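Local coordinates for MazG-related protein (Thermotoga maritima, PDB 2YXH) that probably hydrolyses nucleoside triphosphates to monophosphates and pyrophosphate as an all-helical, magnesium-binding member of the MazG family, at residues H89-L94 against K107-R112. The protein carries 1 engineered substitution. Residues are numbered along the deposited sequence; the frame is centred on the assembly and turned at random.
Sequences HRKPWL and KIWKER
R112 folds its side chain over the end of helix 76-90 (H89, R90) and over P92, which begins the 3-10 turn 92-94 beyond it; here the C-terminal helix 102-113 of this all-alpha MazG fold is received. The arginine chain is bent at chi2 (-62°), which turns CD back over a face of the H89 imidazole in a CH-pi contact, 4.2 Å from the ring centroid. From there the guanidinium reaches the carbonyl at the helix end: NH1 gives a weak, strongly bent hydrogen bond to H89 O (2.8 Å, 121° at the hydrogen). P92 meets the same group tip to tip, its CG lying 3.5 Å above the guanidinium plane and offset toward the rim. Arginine suits this place because its long chain can lay CB on the R90 backbone and CD over the imidazole, and still bring N-H groups to a carbonyl. An alanine here would probably leave H89 O without this donor and open a gap beside P92 and the imidazole.

The proline ring also slides past I108 in the opposite direction, with CD 3.8 Å from CG2; a compact apolar ring can meet both partners. The branched isoleucine also serves W93: its CB and CG2 meet the indole edge at CZ3, while CB of W109 closes on CH2 (3.9 Å). K91 CA lies over one face of W93, toward the rim; I100, A105 and C16 of the second subunit pack on it too.

W109 crosses R90, its CD1 3.7 Å from R90 CB. R90 O, near that indole's plane at its edge, is buried with no hydrogen-bond partner in the model. Tryptophan suits this place, packing through CD1 while keeping an N-H to donate: one water accepts from both R90 NH1 and, in the indole plane, W109 NE1 (2.8 Å).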
loop_
_atom_site.group_PDB
_atom_site.type_symbol
_atom_site.label_atom_id
_atom_site.label_comp_id
_atom_site.label_asym_id
_atom_site.label_seq_id
_atom_site.Cartn_x
_atom_site.Cartn_y
_atom_site.Cartn_z
ATOM N N HIS A 89 11.952 13.764 8.758
ATOM C CA HIS A 89 12.760 13.970 9.868
ATOM C C HIS A 89 13.937 12.985 9.919
ATOM O O HIS A 89 15.081 13.460 10.044
ATOM C CB HIS A 89 11.950 13.955 11.119
ATOM C CG HIS A 89 12.787 14.191 12.320
ATOM N ND1 HIS A 89 13.389 15.419 12.576
ATOM C CD2 HIS A 89 13.177 13.349 13.296
ATOM C CE1 HIS A 89 14.105 15.305 13.680
ATOM N NE2 HIS A 89 13.979 14.069 14.139
ATOM N N ARG A 90 13.685 11.659 9.886
ATOM C CA ARG A 90 14.742 10.657 9.831
ATOM C C ARG A 90 15.781 10.674 8.700
ATOM O O ARG A 90 16.973 10.314 8.894
ATOM C CB ARG A 90 14.203 9.231 9.981
ATOM C CG ARG A 90 13.414 9.051 11.255
ATOM C CD ARG A 90 12.796 7.689 11.403
ATOM N NE ARG A 90 12.191 7.523 12.740
ATOM C CZ ARG A 90 11.680 6.384 13.233
ATOM N NH1 ARG A 90 11.680 5.265 12.531
ATOM N NH2 ARG A 90 11.178 6.376 14.464
ATOM N N LYS A 91 15.368 11.086 7.521
ATOM C CA LYS A 91 16.227 10.922 6.370
ATOM C C LYS A 91 16.322 12.270 5.801
ATOM O O LYS A 91 15.812 12.506 4.749
ATOM C CB LYS A 91 15.602 9.937 5.372
ATOM C CG LYS A 91 15.443 8.493 5.933
ATOM C CD LYS A 91 14.752 7.588 4.889
ATOM C CE LYS A 91 15.600 6.367 4.451
ATOM N NZ LYS A 91 15.322 5.951 2.994
ATOM N N PRO A 92 16.950 13.225 6.528
ATOM C CA PRO A 92 16.898 14.630 5.975
ATOM C C PRO A 92 17.625 14.821 4.686
ATOM O O PRO A 92 17.393 15.815 3.956
ATOM C CB PRO A 92 17.663 15.472 7.043
ATOM C CG PRO A 92 18.441 14.438 7.819
ATOM C CD PRO A 92 17.636 13.149 7.829
ATOM N N TRP A 93 18.597 13.930 4.458
ATOM C CA TRP A 93 19.364 13.976 3.167
ATOM C C TRP A 93 18.496 13.907 1.882
ATOM O O TRP A 93 18.975 14.249 0.823
ATOM C CB TRP A 93 20.410 12.899 3.116
ATOM C CG TRP A 93 19.862 11.481 3.264
ATOM C CD1 TRP A 93 19.438 10.602 2.241
ATOM C CD2 TRP A 93 19.734 10.740 4.495
ATOM N NE1 TRP A 93 19.045 9.363 2.794
ATOM C CE2 TRP A 93 19.190 9.442 4.167
ATOM C CE3 TRP A 93 19.990 11.046 5.848
ATOM C CZ2 TRP A 93 18.949 8.489 5.145
ATOM C CZ3 TRP A 93 19.731 10.045 6.835
ATOM C CH2 TRP A 93 19.223 8.816 6.470
ATOM N N LEU A 94 17.221 13.502 2.015
ATOM C CA LEU A 94 16.278 13.430 0.890
ATOM C C LEU A 94 16.040 14.805 0.313
ATOM O O LEU A 94 15.595 14.983 -0.834
ATOM C CB LEU A 94 14.948 12.802 1.354
ATOM C CG LEU A 94 15.023 11.348 1.834
ATOM C CD1 LEU A 94 13.637 10.828 2.194
ATOM C CD2 LEU A 94 15.600 10.550 0.684
ATOM N N LYS A 107 24.621 7.367 10.233
ATOM C CA LYS A 107 25.016 8.060 11.455
ATOM C C LYS A 107 23.917 9.049 11.735
ATOM O O LYS A 107 23.445 9.145 12.873
ATOM C CB LYS A 107 26.336 8.782 11.233
ATOM C CG LYS A 107 27.528 7.899 11.305
ATOM C CD LYS A 107 28.731 8.705 11.673
ATOM C CE LYS A 107 29.966 8.168 10.935
ATOM N NZ LYS A 107 31.191 9.096 11.070
ATOM N N ILE A 108 23.435 9.746 10.692
ATOM C CA ILE A 108 22.316 10.628 10.909
ATOM C C ILE A 108 21.107 9.864 11.436
ATOM O O ILE A 108 20.494 10.201 12.454
ATOM C CB ILE A 108 21.944 11.345 9.644
ATOM C CG1 ILE A 108 23.156 12.177 9.160
ATOM C CG2 ILE A 108 20.638 12.142 9.884
ATOM C CD1 ILE A 108 22.850 13.319 8.104
ATOM N N TRP A 109 20.832 8.752 10.788
ATOM C CA TRP A 109 19.610 8.098 11.036
ATOM C C TRP A 109 19.604 7.516 12.461
ATOM O O TRP A 109 18.575 7.549 13.168
ATOM C CB TRP A 109 19.386 7.041 9.962
ATOM C CG TRP A 109 18.143 6.326 10.133
ATOM C CD1 TRP A 109 16.918 6.672 9.653
ATOM C CD2 TRP A 109 17.960 5.115 10.882
ATOM N NE1 TRP A 109 15.985 5.736 10.009
ATOM C CE2 TRP A 109 16.592 4.760 10.759
ATOM C CE3 TRP A 109 18.846 4.251 11.583
ATOM C CZ2 TRP A 109 16.059 3.579 11.337
ATOM C CZ3 TRP A 109 18.326 3.039 12.173
ATOM C CH2 TRP A 109 16.939 2.723 12.045
ATOM N N LYS A 110 20.750 7.013 12.878
ATOM C CA LYS A 110 20.871 6.469 14.193
ATOM C C LYS A 110 20.408 7.577 15.198
ATOM O O LYS A 110 19.728 7.277 16.178
ATOM C CB LYS A 110 22.316 6.042 14.396
ATOM C CG LYS A 110 22.622 5.645 15.817
ATOM C CD LYS A 110 23.746 4.649 15.892
ATOM C CE LYS A 110 23.683 3.947 17.260
ATOM N NZ LYS A 110 24.059 4.770 18.486
ATOM N N GLU A 111 20.688 8.857 14.910
ATOM C CA GLU A 111 20.452 9.900 15.896
ATOM C C GLU A 111 19.029 10.386 15.827
ATOM O O GLU A 111 18.422 10.627 16.850
ATOM C CB GLU A 111 21.379 11.110 15.675
ATOM C CG GLU A 111 22.896 10.817 15.856
ATOM C CD GLU A 111 23.218 10.116 17.148
ATOM O OE1 GLU A 111 22.709 10.526 18.220
ATOM O OE2 GLU A 111 23.985 9.134 17.078
ATOM N N ARG A 112 18.538 10.643 14.609
ATOM C CA ARG A 112 17.122 10.934 14.400
ATOM C C ARG A 112 16.185 9.909 15.097
ATOM O O ARG A 112 15.179 10.243 15.747
ATOM C CB ARG A 112 16.831 10.994 12.907
ATOM C CG ARG A 112 17.741 11.977 12.158
ATOM C CD ARG A 112 17.565 13.429 12.658
ATOM N NE ARG A 112 18.409 14.421 11.959
ATOM C CZ ARG A 112 17.942 15.461 11.261
ATOM N NH1 ARG A 112 16.665 15.577 11.034
ATOM N NH2 ARG A 112 18.764 16.347 10.774
HETATM O O HOH W 1 13.403 4.688 10.278
#